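Local coordinates for protein probable arabinosyltransferase C (Mycobacterium tuberculosis, PDB 3PTY) that polymerises arabinose into the arabinan of mycobacterial cell-wall arabinogalactan, this chain being its extracellular C-terminal domain, a lectin-like carbohydrate-binding module, at residues A61-F67 with P143-G149; T130-W136 with W239-P244; S175-R179 with V228-Q232; R179-A183 with S216-S220. One frame throughout, in Å; residues are numbered along the deposited sequence.

Interaction 1: A61-F67 with P143-G149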
loop_
_atom_site.group_PDB
_atom_site.type_symbol
_atom_site.label_atom_id
_atom_site.label_comp_id
_atom_site.label_asym_id
_atom_site.label_seq_id
_atom_site.Cartn_x
_atom_site.Cartn_y
_atom_site.Cartn_z
ATOM N N ALA A 61 15.931 -28.071 -23.389
ATOM C CA ALA A 61 16.607 -29.224 -23.993
ATOM C C ALA A 61 15.668 -30.219 -24.675
ATOM O O ALA A 61 16.093 -30.983 -25.537
ATOM C CB ALA A 61 17.470 -29.939 -22.962
ATOM N N GLY A 62 14.398 -30.222 -24.291
ATOM C CA GLY A 62 13.446 -31.135 -24.907
ATOM C C GLY A 62 12.949 -30.550 -26.211
ATOM O O GLY A 62 13.193 -31.089 -27.300
ATOM N N LEU A 63 12.256 -29.424 -26.100
ATOM C CA LEU A 63 11.718 -28.741 -27.266
ATOM C C LEU A 63 11.520 -27.272 -26.951
ATOM O O LEU A 63 11.045 -26.909 -25.876
ATOM C CB LEU A 63 10.370 -29.336 -27.669
ATOM C CG LEU A 63 9.619 -28.481 -28.696
ATOM C CD1 LEU A 63 10.096 -28.835 -30.091
ATOM C CD2 LEU A 63 8.114 -28.670 -28.582
ATOM N N SER A 64 11.891 -26.428 -27.897
ATOM C CA SER A 64 11.598 -25.017 -27.803
ATOM C C SER A 64 11.077 -24.563 -29.159
ATOM O O SER A 64 11.789 -24.623 -30.157
ATOM C CB SER A 64 12.862 -24.244 -27.440
ATOM O OG SER A 64 12.682 -22.859 -27.658
ATOM N N GLU A 65 9.823 -24.137 -29.197
ATOM C CA GLU A 65 9.269 -23.545 -30.402
ATOM C C GLU A 65 8.884 -22.114 -30.090
ATOM O O GLU A 65 7.968 -21.874 -29.314
ATOM C CB GLU A 65 8.045 -24.332 -30.871
ATOM C CG GLU A 65 7.341 -23.711 -32.070
ATOM C CD GLU A 65 6.050 -24.441 -32.428
ATOM O OE1 GLU A 65 5.290 -24.807 -31.508
ATOM O OE2 GLU A 65 5.789 -24.636 -33.627
ATOM N N ALA A 66 9.593 -21.166 -30.692
ATOM C CA ALA A 66 9.357 -19.749 -30.452
ATOM C C ALA A 66 9.430 -19.349 -28.967
ATOM O O ALA A 66 8.807 -18.376 -28.552
ATOM C CB ALA A 66 8.030 -19.306 -31.083
ATOM N N PHE A 67 10.192 -20.105 -28.179
ATOM C CA PHE A 67 10.591 -19.682 -26.832
ATOM C C PHE A 67 12.077 -19.347 -26.887
ATOM O O PHE A 67 12.887 -20.209 -27.233
ATOM C CB PHE A 67 10.395 -20.813 -25.820
ATOM C CG PHE A 67 9.058 -20.795 -25.109
ATOM C CD1 PHE A 67 7.921 -21.323 -25.712
ATOM C CD2 PHE A 67 8.953 -20.284 -23.825
ATOM C CE1 PHE A 67 6.702 -21.332 -25.048
ATOM C CE2 PHE A 67 7.734 -20.279 -23.157
ATOM C CZ PHE A 67 6.610 -20.802 -23.765
ATOM N N PRO A 143 2.571 -19.451 -32.758
ATOM C CA PRO A 143 2.382 -20.460 -31.709
ATOM C C PRO A 143 3.717 -20.787 -31.043
ATOM O O PRO A 143 4.751 -20.757 -31.709
ATOM C CB PRO A 143 1.871 -21.685 -32.480
ATOM C CG PRO A 143 1.351 -21.151 -33.772
ATOM C CD PRO A 143 2.187 -19.951 -34.092
ATOM N N ALA A 144 3.701 -21.099 -29.753
ATOM C CA ALA A 144 4.946 -21.356 -29.039
ATOM C C ALA A 144 4.763 -22.486 -28.045
ATOM O O ALA A 144 3.683 -22.654 -27.472
ATOM C CB ALA A 144 5.426 -20.091 -28.339
ATOM N N MET A 145 5.812 -23.275 -27.857
ATOM C CA MET A 145 5.743 -24.413 -26.948
ATOM C C MET A 145 7.095 -24.634 -26.321
ATOM O O MET A 145 8.116 -24.362 -26.941
ATOM C CB MET A 145 5.376 -25.692 -27.696
ATOM C CG MET A 145 4.102 -25.628 -28.500
ATOM S SD MET A 145 3.769 -27.261 -29.191
ATOM C CE MET A 145 3.681 -28.232 -27.684
ATOM N N LEU A 146 7.102 -25.171 -25.106
ATOM C CA LEU A 146 8.356 -25.479 -24.438
ATOM C C LEU A 146 8.257 -26.799 -23.700
ATOM O O LEU A 146 7.248 -27.092 -23.062
ATOM C CB LEU A 146 8.723 -24.371 -23.452
ATOM C CG LEU A 146 10.030 -24.550 -22.668
ATOM C CD1 LEU A 146 11.241 -24.454 -23.602
ATOM C CD2 LEU A 146 10.143 -23.502 -21.584
ATOM N N ARG A 147 9.320 -27.588 -23.790
ATOM C CA ARG A 147 9.481 -28.774 -22.969
ATOM C C ARG A 147 10.927 -28.791 -22.518
ATOM O O ARG A 147 11.834 -28.888 -23.346
ATOM C CB ARG A 147 9.170 -30.040 -23.777
ATOM C CG ARG A 147 9.376 -31.330 -23.006
ATOM C CD ARG A 147 8.784 -32.533 -23.749
ATOM N NE ARG A 147 9.597 -32.944 -24.896
ATOM C CZ ARG A 147 9.231 -32.807 -26.166
ATOM N NH1 ARG A 147 8.055 -32.263 -26.469
ATOM N NH2 ARG A 147 10.042 -33.218 -27.133
ATOM N N SER A 148 11.149 -28.671 -21.214
ATOM C CA SER A 148 12.506 -28.651 -20.693
ATOM C C SER A 148 13.088 -30.058 -20.694
ATOM O O SER A 148 12.373 -31.043 -20.889
ATOM C CB SER A 148 12.535 -28.090 -19.264
ATOM O OG SER A 148 12.116 -29.077 -18.322
ATOM N N GLY A 149 14.393 -30.145 -20.464
ATOM C CA GLY A 149 15.011 -31.416 -20.156
ATOM C C GLY A 149 14.600 -31.827 -18.754
ATOM O O GLY A 149 13.913 -31.076 -18.034
#
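Arg-147 sends its CG anti to the backbone N and then bends at chi3 (75°), a turn that lays one face of its guanidinium over Leu-63. The atom under that face is Leu-63 CB, 3.9 Å from Arg-147 NH1. Leu-63 also starts with its CG anti to N, and this carries CD2 along the sheet to Met-145, where it stops 4.1 Å from CB. Next on the same face comes Glu-65. Its extended chain crosses the methionine at a slant, with OE1 3.3 Å from Met-145 CG.

Beneath these side chains the backbones run antiparallel. The hydrogen-bonded pairs Leu-63/Arg-147 and Glu-65/Met-145 flank the non-hydrogen-bonded pair Ser-64/Leu-146, and the Glu-65 N to Met-145 O bond (2.8 Å) is almost straight at 177°. At the start, Gly-62 and Leu-63 both face Arg-147 in a classic beta bulge. Arg-147 O takes a full bond from Leu-63 N and a weak one from Gly-62 N. Strand 63-65 is an outermost strand of the large antiparallel sheet of this beta-sandwich domain, and strand 144-152 passes the ladder on to strand 224-231.

After Ala-66, whose phi is positive, the chain turns and Phe-67 drops onto the other face, that of Leu-146. Leu-146 CB sits over the centre of the ring in a CH-pi contact, 3.8 Å from the centroid. Ala-144 CB meets the ring atom CE1 of Phe-67 at 3.7 Å, and Ala-229 and Ile-240 also pack against this buried ring.

Interaction 2: T130-W136 with W239-P244. With PO4 (phosphate ion), chain D.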
loop_
_atom_site.group_PDB
_atom_site.type_symbol
_atom_site.label_atom_id
_atom_site.label_comp_id
_atom_site.label_asym_id
_atom_site.label_seq_id
_atom_site.Cartn_x
_atom_site.Cartn_y
_atom_site.Cartn_z
ATOM N N THR A 130 21.090 -18.806 -14.150
ATOM C CA THR A 130 19.650 -18.896 -14.364
ATOM C C THR A 130 19.267 -18.635 -15.808
ATOM O O THR A 130 19.111 -17.487 -16.210
ATOM C CB THR A 130 18.895 -17.890 -13.478
ATOM O OG1 THR A 130 19.394 -17.972 -12.135
ATOM C CG2 THR A 130 17.399 -18.198 -13.483
ATOM N N PRO A 131 19.112 -19.705 -16.596
ATOM C CA PRO A 131 18.599 -19.539 -17.959
ATOM C C PRO A 131 17.155 -19.054 -17.910
ATOM O O PRO A 131 16.447 -19.313 -16.934
ATOM C CB PRO A 131 18.631 -20.958 -18.548
ATOM C CG PRO A 131 18.962 -21.885 -17.434
ATOM C CD PRO A 131 19.217 -21.113 -16.176
ATOM N N VAL A 132 16.729 -18.371 -18.964
ATOM C CA VAL A 132 15.359 -17.898 -19.088
ATOM C C VAL A 132 14.904 -18.205 -20.498
ATOM O O VAL A 132 15.690 -18.068 -21.431
ATOM C CB VAL A 132 15.271 -16.359 -18.935
ATOM C CG1 VAL A 132 13.815 -15.925 -18.849
ATOM C CG2 VAL A 132 16.027 -15.894 -17.724
ATOM N N LEU A 133 13.648 -18.613 -20.658
ATOM C CA LEU A 133 13.045 -18.743 -21.986
ATOM C C LEU A 133 11.625 -18.170 -21.983
ATOM O O LEU A 133 10.837 -18.465 -21.078
ATOM C CB LEU A 133 13.026 -20.206 -22.438
ATOM C CG LEU A 133 14.372 -20.856 -22.782
ATOM C CD1 LEU A 133 14.188 -22.341 -23.092
ATOM C CD2 LEU A 133 15.076 -20.134 -23.955
ATOM N N GLY A 134 11.302 -17.347 -22.982
ATOM C CA GLY A 134 9.989 -16.717 -23.050
ATOM C C GLY A 134 9.397 -16.678 -24.450
ATOM O O GLY A 134 10.126 -16.717 -25.444
ATOM N N SER A 135 8.072 -16.583 -24.534
ATOM C CA SER A 135 7.387 -16.619 -25.829
ATOM C C SER A 135 6.883 -15.253 -26.283
ATOM O O SER A 135 6.128 -15.166 -27.252
ATOM C CB SER A 135 6.212 -17.598 -25.786
ATOM O OG SER A 135 5.229 -17.146 -24.867
ATOM N N TRP A 136 7.277 -14.185 -25.591
ATOM C CA TRP A 136 6.868 -12.857 -26.034
ATOM C C TRP A 136 7.643 -12.447 -27.281
ATOM O O TRP A 136 8.814 -12.797 -27.441
ATOM C CB TRP A 136 7.072 -11.799 -24.951
ATOM C CG TRP A 136 6.751 -10.412 -25.449
ATOM C CD1 TRP A 136 5.533 -9.795 -25.429
ATOM C CD2 TRP A 136 7.660 -9.484 -26.058
ATOM N NE1 TRP A 136 5.629 -8.534 -25.981
ATOM C CE2 TRP A 136 6.925 -8.321 -26.375
ATOM C CE3 TRP A 136 9.024 -9.520 -26.364
ATOM C CZ2 TRP A 136 7.507 -7.209 -26.983
ATOM C CZ3 TRP A 136 9.602 -8.411 -26.970
ATOM C CH2 TRP A 136 8.842 -7.274 -27.271
ATOM N N TRP A 239 1.569 -14.244 -23.257
ATOM C CA TRP A 239 2.881 -14.850 -23.453
ATOM C C TRP A 239 3.368 -15.439 -22.135
ATOM O O TRP A 239 2.808 -15.159 -21.076
ATOM C CB TRP A 239 3.882 -13.817 -23.988
ATOM C CG TRP A 239 3.952 -12.578 -23.150
ATOM C CD1 TRP A 239 3.205 -11.443 -23.300
ATOM C CD2 TRP A 239 4.806 -12.350 -22.023
ATOM N NE1 TRP A 239 3.541 -10.526 -22.338
ATOM C CE2 TRP A 239 4.521 -11.057 -21.541
ATOM C CE3 TRP A 239 5.783 -13.113 -21.375
ATOM C CZ2 TRP A 239 5.182 -10.507 -20.442
ATOM C CZ3 TRP A 239 6.436 -12.566 -20.283
ATOM C CH2 TRP A 239 6.133 -11.274 -19.829
ATOM N N ILE A 240 4.415 -16.253 -22.204
ATOM C CA ILE A 240 4.922 -16.963 -21.031
ATOM C C ILE A 240 6.443 -16.885 -20.979
ATOM O O ILE A 240 7.103 -17.071 -21.995
ATOM C CB ILE A 240 4.543 -18.463 -21.091
ATOM C CG1 ILE A 240 3.030 -18.632 -21.255
ATOM C CG2 ILE A 240 5.017 -19.186 -19.825
ATOM C CD1 ILE A 240 2.596 -20.076 -21.516
ATOM N N ALA A 241 6.996 -16.608 -19.802
ATOM C CA ALA A 241 8.441 -16.706 -19.601
ATOM C C ALA A 241 8.715 -17.555 -18.365
ATOM O O ALA A 241 8.053 -17.389 -17.339
ATOM C CB ALA A 241 9.067 -15.322 -19.448
ATOM N N LEU A 242 9.689 -18.457 -18.463
ATOM C CA LEU A 242 9.973 -19.399 -17.383
ATOM C C LEU A 242 11.451 -19.443 -17.037
ATOM O O LEU A 242 12.301 -19.083 -17.847
ATOM C CB LEU A 242 9.530 -20.819 -17.765
ATOM C CG LEU A 242 8.054 -21.057 -18.114
ATOM C CD1 LEU A 242 7.861 -22.492 -18.570
ATOM C CD2 LEU A 242 7.158 -20.748 -16.929
ATOM N N THR A 243 11.740 -19.899 -15.824
ATOM C CA THR A 243 13.101 -20.188 -15.393
ATOM C C THR A 243 13.039 -21.599 -14.813
ATOM O O THR A 243 11.946 -22.152 -14.682
ATOM C CB THR A 243 13.574 -19.189 -14.323
ATOM O OG1 THR A 243 12.606 -19.139 -13.269
ATOM C CG2 THR A 243 13.738 -17.788 -14.925
ATOM N N PRO A 244 14.196 -22.198 -14.481
ATOM C CA PRO A 244 14.160 -23.613 -14.074
ATOM C C PRO A 244 13.523 -23.871 -12.715
ATOM O O PRO A 244 13.398 -22.952 -11.905
ATOM C CB PRO A 244 15.646 -24.011 -14.053
ATOM C CG PRO A 244 16.289 -23.086 -15.047
ATOM C CD PRO A 244 15.564 -21.760 -14.801
HETATM P P PO4 D . 3.066 -6.712 -21.566
HETATM O O1 PO4 D . 2.007 -5.818 -20.958
HETATM O O2 PO4 D . 4.036 -7.148 -20.488
HETATM O O3 PO4 D . 3.820 -5.944 -22.630
HETATM O O4 PO4 D . 2.407 -7.920 -22.192
#
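Leu-133 and Leu-242 form the hydrogen-bonded pair of a short antiparallel ladder, each bonding through N and O; the Leu-242 N to Leu-133 O bond is 2.9 Å. In the next pair Gly-134 meets Ala-241, and the backbones close in to 3.8 Å between their CA atoms. Then Ser-135 N donates to Ile-240 O at 2.8 Å. The return bond comes from a side chain: with chi1 at 65°, Ser-135 OG turns back toward the partner strand and accepts Ile-240 N at 2.9 Å.

The aromatic contact lies just beyond. Trp-136 points an edge at one face of Trp-239 in a T-shaped pair, the five-membered rings inclined at 75°, with CD1 to CD1 3.6 Å. Trp-136 CB lies over the same indole in a CH-pi contact. At its rim, Trp-239 NE1 donates almost straight to a phosphate oxygen, O4, at 2.8 Å; the ion, probably from the crystallisation liquor, is also held by Arg-172.

Apolar packing closes the far end, where Pro-131 CD meets Pro-244 CG at 3.7 Å and the CG2 methyls of Thr-130 and Thr-243 touch. Pro-131 O is buried there without a polar partner, with Pro-244 CD against it. Ser-135 OG is used twice, since it also bonds Asp-231 OD2; having accepted from Ile-240 N, it probably gives its own proton to that calcium-binding carboxylate, tying this edge of the sheet to the metal site.

Interaction 3: S175-R179 with V228-Q232. With CA (calcium ion), chain C.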
loop_
_atom_site.group_PDB
_atom_site.type_symbol
_atom_site.label_atom_id
_atom_site.label_comp_id
_atom_site.label_asym_id
_atom_site.label_seq_id
_atom_site.Cartn_x
_atom_site.Cartn_y
_atom_site.Cartn_z
ATOM N N SER A 175 -3.763 -21.509 -16.075
ATOM C CA SER A 175 -3.045 -22.487 -15.267
ATOM C C SER A 175 -2.798 -23.782 -16.030
ATOM O O SER A 175 -1.860 -24.521 -15.730
ATOM C CB SER A 175 -3.779 -22.758 -13.946
ATOM O OG SER A 175 -4.941 -23.538 -14.156
ATOM N N ARG A 176 -3.632 -24.056 -17.024
ATOM C CA ARG A 176 -3.450 -25.261 -17.831
ATOM C C ARG A 176 -2.267 -25.143 -18.806
ATOM O O ARG A 176 -1.801 -26.142 -19.350
ATOM C CB ARG A 176 -4.731 -25.567 -18.609
ATOM C CG ARG A 176 -5.233 -24.378 -19.408
ATOM C CD ARG A 176 -6.309 -24.766 -20.411
ATOM N NE ARG A 176 -6.456 -23.735 -21.434
ATOM C CZ ARG A 176 -5.744 -23.693 -22.558
ATOM N NH1 ARG A 176 -4.840 -24.631 -22.809
ATOM N NH2 ARG A 176 -5.940 -22.714 -23.431
ATOM N N GLU A 177 -1.773 -23.926 -19.022
ATOM C CA GLU A 177 -0.741 -23.708 -20.040
ATOM C C GLU A 177 0.678 -24.003 -19.560
ATOM O O GLU A 177 1.600 -24.081 -20.370
ATOM C CB GLU A 177 -0.805 -22.282 -20.588
ATOM C CG GLU A 177 -2.022 -22.001 -21.454
ATOM C CD GLU A 177 -2.090 -20.546 -21.877
ATOM O OE1 GLU A 177 -1.440 -20.184 -22.878
ATOM O OE2 GLU A 177 -2.792 -19.761 -21.210
ATOM N N VAL A 178 0.858 -24.141 -18.249
ATOM C CA VAL A 178 2.169 -24.466 -17.693
ATOM C C VAL A 178 2.028 -25.621 -16.715
ATOM O O VAL A 178 1.285 -25.538 -15.737
ATOM C CB VAL A 178 2.816 -23.257 -16.976
ATOM C CG1 VAL A 178 4.170 -23.650 -16.378
ATOM C CG2 VAL A 178 2.985 -22.087 -17.937
ATOM N N ARG A 179 2.723 -26.714 -16.992
ATOM C CA ARG A 179 2.585 -27.896 -16.159
ATOM C C ARG A 179 3.934 -28.456 -15.774
ATOM O O ARG A 179 4.931 -28.234 -16.457
ATOM C CB ARG A 179 1.750 -28.968 -16.879
ATOM C CG ARG A 179 0.343 -28.491 -17.245
ATOM C CD ARG A 179 -0.514 -29.619 -17.814
ATOM N NE ARG A 179 -0.695 -30.665 -16.821
ATOM C CZ ARG A 179 -1.784 -30.827 -16.074
ATOM N NH1 ARG A 179 -2.831 -30.024 -16.213
ATOM N NH2 ARG A 179 -1.823 -31.808 -15.189
ATOM N N VAL A 228 6.622 -28.102 -18.927
ATOM C CA VAL A 228 6.058 -28.014 -20.264
ATOM C C VAL A 228 5.136 -26.812 -20.308
ATOM O O VAL A 228 4.400 -26.544 -19.357
ATOM C CB VAL A 228 5.301 -29.295 -20.666
ATOM C CG1 VAL A 228 6.250 -30.501 -20.651
ATOM C CG2 VAL A 228 4.116 -29.529 -19.746
ATOM N N ALA A 229 5.200 -26.068 -21.403
ATOM C CA ALA A 229 4.394 -24.873 -21.540
ATOM C C ALA A 229 3.849 -24.804 -22.953
ATOM O O ALA A 229 4.521 -25.192 -23.909
ATOM C CB ALA A 229 5.220 -23.618 -21.215
ATOM N N ASP A 230 2.631 -24.299 -23.076
ATOM C CA ASP A 230 1.961 -24.235 -24.362
ATOM C C ASP A 230 1.316 -22.866 -24.495
ATOM O O ASP A 230 0.418 -22.511 -23.727
ATOM C CB ASP A 230 0.914 -25.346 -24.466
ATOM C CG ASP A 230 0.355 -25.491 -25.867
ATOM O OD1 ASP A 230 1.005 -25.012 -26.822
ATOM O OD2 ASP A 230 -0.735 -26.083 -26.013
ATOM N N ASP A 231 1.803 -22.090 -25.453
ATOM C CA ASP A 231 1.285 -20.755 -25.694
ATOM C C ASP A 231 0.777 -20.633 -27.128
ATOM O O ASP A 231 1.497 -20.170 -28.027
ATOM C CB ASP A 231 2.373 -19.722 -25.423
ATOM C CG ASP A 231 1.944 -18.329 -25.777
ATOM O OD1 ASP A 231 0.733 -18.124 -25.995
ATOM O OD2 ASP A 231 2.819 -17.439 -25.837
ATOM N N GLN A 232 -0.471 -21.044 -27.322
ATOM C CA GLN A 232 -1.120 -21.046 -28.630
ATOM C C GLN A 232 -1.950 -19.787 -28.856
ATOM O O GLN A 232 -2.502 -19.585 -29.933
ATOM C CB GLN A 232 -2.036 -22.263 -28.754
ATOM C CG GLN A 232 -1.320 -23.593 -28.643
ATOM C CD GLN A 232 -0.406 -23.854 -29.821
ATOM O OE1 GLN A 232 -0.771 -23.609 -30.971
ATOM N NE2 GLN A 232 0.793 -24.356 -29.543
HETATM CA CA CA C . 1.300 -15.928 -27.324
HETATM O O HOH W 1 1.877 -17.658 -29.041
HETATM O O HOH W 2 0.878 -13.850 -28.760
HETATM O O HOH W 3 3.656 -14.778 -27.583
#
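Glu-177 stretches its carboxylate along the backbone of Asp-230 and Asp-231, while within its own segment the Arg-176 guanidinium lays the outer part of one face on Glu-177 CG. Glu-177 CG is anti to its carbonyl carbon (chi1 -70°) and the chain is extended beyond, which puts OE1 only 3.1 Å from Asp-230 O. Both are acceptors, so they do not bond; OE1 is held by His-238 NE2 and OE2 by Asp-174 N. On the partner strand the Asp-230 carboxylate takes Gln-232 NE2 at OD1, on the syn lone pair and in the plane of the amide. The Asp-231 carboxylate grips the calcium with both oxygens, OD1 and OD2 each 2.6 Å from the metal.

The backbones pair antiparallel. Arg-179 and Val-228 exchange two bonds, and Arg-179 N to Val-228 O (2.9 Å) is nearly straight at 172°. Asp-230 N reaches back to Glu-177 O at 2.9 Å, just where the chain passes from residues 175-177, helical in backbone angles only, into the strand. Val-228 CG2 packs on Arg-179 CB at 3.8 Å, and Val-178 and Ala-229 face each other on the opposite side.

Three waters and the carbonyls of Asp-233 and His-238 complete a seven-oxygen shell, and water 1 also donates to Asp-231 O at 2.7 Å. Through His-238 NE2, Glu-177 belongs to the second shell and probably helps to position the residue whose carbonyl binds the metal. The calcium sits where strand 224-231 runs into its following loop, consistent with the usually structural calcium common in beta-sandwich carbohydrate-binding modules.

Interaction 4: R179-A183 with S216-S220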
loop_
_atom_site.group_PDB
_atom_site.type_symbol
_atom_site.label_atom_id
_atom_site.label_comp_id
_atom_site.label_asym_id
_atom_site.label_seq_id
_atom_site.Cartn_x
_atom_site.Cartn_y
_atom_site.Cartn_z
ATOM N N ARG A 179 2.723 -26.714 -16.992
ATOM C CA ARG A 179 2.585 -27.896 -16.159
ATOM C C ARG A 179 3.934 -28.456 -15.774
ATOM O O ARG A 179 4.931 -28.234 -16.457
ATOM C CB ARG A 179 1.750 -28.968 -16.879
ATOM C CG ARG A 179 0.343 -28.491 -17.245
ATOM C CD ARG A 179 -0.514 -29.619 -17.814
ATOM N NE ARG A 179 -0.695 -30.665 -16.821
ATOM C CZ ARG A 179 -1.784 -30.827 -16.074
ATOM N NH1 ARG A 179 -2.831 -30.024 -16.213
ATOM N NH2 ARG A 179 -1.823 -31.808 -15.189
ATOM N N LEU A 180 3.947 -29.173 -14.660
ATOM C CA LEU A 180 5.117 -29.900 -14.216
ATOM C C LEU A 180 4.833 -31.377 -14.435
ATOM O O LEU A 180 3.856 -31.904 -13.908
ATOM C CB LEU A 180 5.335 -29.652 -12.720
ATOM C CG LEU A 180 6.493 -30.390 -12.044
ATOM C CD1 LEU A 180 7.809 -29.671 -12.288
ATOM C CD2 LEU A 180 6.224 -30.516 -10.554
ATOM N N GLN A 181 5.675 -32.043 -15.217
ATOM C CA GLN A 181 5.552 -33.483 -15.404
ATOM C C GLN A 181 6.589 -34.191 -14.544
ATOM O O GLN A 181 7.678 -33.667 -14.328
ATOM C CB GLN A 181 5.755 -33.852 -16.875
ATOM C CG GLN A 181 4.735 -33.238 -17.821
ATOM C CD GLN A 181 4.895 -33.731 -19.247
ATOM O OE1 GLN A 181 5.932 -34.281 -19.608
ATOM N NE2 GLN A 181 3.867 -33.533 -20.068
ATOM N N TRP A 182 6.243 -35.375 -14.046
ATOM C CA TRP A 182 7.183 -36.184 -13.282
ATOM C C TRP A 182 7.370 -37.557 -13.914
ATOM O O TRP A 182 6.573 -37.985 -14.761
ATOM C CB TRP A 182 6.732 -36.332 -11.825
ATOM C CG TRP A 182 5.359 -36.934 -11.667
ATOM C CD1 TRP A 182 5.003 -38.244 -11.870
ATOM C CD2 TRP A 182 4.170 -36.255 -11.247
ATOM N NE1 TRP A 182 3.661 -38.410 -11.613
ATOM C CE2 TRP A 182 3.129 -37.205 -11.227
ATOM C CE3 TRP A 182 3.884 -34.931 -10.887
ATOM C CZ2 TRP A 182 1.821 -36.873 -10.861
ATOM C CZ3 TRP A 182 2.578 -34.604 -10.524
ATOM C CH2 TRP A 182 1.568 -35.572 -10.518
ATOM N N ALA A 183 8.412 -38.255 -13.481
ATOM C CA ALA A 183 8.751 -39.550 -14.055
ATOM C C ALA A 183 9.720 -40.312 -13.166
ATOM O O ALA A 183 10.471 -39.710 -12.390
ATOM C CB ALA A 183 9.361 -39.364 -15.451
ATOM N N SER A 216 3.792 -32.461 -2.103
ATOM C CA SER A 216 2.949 -33.579 -1.678
ATOM C C SER A 216 2.190 -34.205 -2.843
ATOM O O SER A 216 1.808 -35.362 -2.781
ATOM C CB SER A 216 1.965 -33.142 -0.586
ATOM O OG SER A 216 1.004 -32.233 -1.101
ATOM N N ALA A 217 1.971 -33.443 -3.908
ATOM C CA ALA A 217 1.237 -33.968 -5.058
ATOM C C ALA A 217 2.087 -34.892 -5.931
ATOM O O ALA A 217 1.553 -35.661 -6.730
ATOM C CB ALA A 217 0.670 -32.821 -5.897
ATOM N N ILE A 218 3.409 -34.807 -5.793
ATOM C CA ILE A 218 4.307 -35.623 -6.611
ATOM C C ILE A 218 4.497 -37.008 -6.000
ATOM O O ILE A 218 4.890 -37.125 -4.843
ATOM C CB ILE A 218 5.689 -34.965 -6.770
ATOM C CG1 ILE A 218 5.547 -33.532 -7.292
ATOM C CG2 ILE A 218 6.568 -35.792 -7.711
ATOM C CD1 ILE A 218 6.885 -32.840 -7.526
ATOM N N PRO A 219 4.220 -38.067 -6.777
ATOM C CA PRO A 219 4.339 -39.421 -6.219
ATOM C C PRO A 219 5.753 -39.709 -5.711
ATOM O O PRO A 219 6.731 -39.246 -6.295
ATOM C CB PRO A 219 4.002 -40.331 -7.411
ATOM C CG PRO A 219 3.205 -39.469 -8.343
ATOM C CD PRO A 219 3.774 -38.078 -8.180
ATOM N N SER A 220 5.847 -40.493 -4.646
ATOM C CA SER A 220 7.119 -40.767 -3.978
ATOM C C SER A 220 8.127 -41.513 -4.847
ATOM O O SER A 220 9.326 -41.470 -4.585
ATOM C CB SER A 220 6.873 -41.558 -2.688
ATOM O OG SER A 220 6.314 -42.828 -2.981
#
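Pro-219 pushes its ring edge-on into one face of the Trp-182 indole. Pro-219 CD is the bump: it stands over the five-membered ring, 3.5 Å from the centroid, in a CH-pi contact, and comes as near as 3.2 Å to Trp-182 CE2, which is tight. Pro-219 CG follows over the nitrogen side, 3.5 Å from Trp-182 NE1. Trp-182 turns this face to the loop because its CG lies between the backbone N and the carbonyl carbon (chi1 57°).

Leu-180 and the CB side of Trp-182, projecting from strand 178-183 to the same side, bound a shallow groove into which Ile-218 fits. Its CD1 meets Leu-180 CD2 at 3.9 Å, the chains crossing at about a right angle, while its CG2 branch stops 4.2 Å from Trp-182 CB. The loop between strands 209-214 and 224-231 thus folds back over one face of the antiparallel sheet of the beta-sandwich. Leu-180 is the buried part of the contact, packed also against Phe-199, Val-225 and Leu-227, whereas the tryptophan and proline lie nearer the surface. Met-197 of the neighbouring strand 195-202 touches both Trp-182 and Ala-217, and Ala-217 O approaches the six-membered ring obliquely, 3.8 Å from Trp-182 CH2.

In the fold
From the N terminus, segment 61-67 opens interaction 1 and 130-136 opens interaction 2 before 143-149 closes the first, so these two loops cross. The chain then reaches 175-183, where interactions 3 and 4 start in succession and share Arg-179. Segment 216-220 closes interaction 4, 228-232 closes interaction 3 around it, and 239-244 closes interaction 2 around both. Interactions 1 and 2 secure the two strands at the ends of the antiparallel strand order, and interaction 3 pairs inner strands 178-183 and 224-231, the latter bordering 144-152. Interaction 4 ties a connecting loop to the sheet's face. Interactions 1, 2 and 3 touch one another in the core and beside the calcium site.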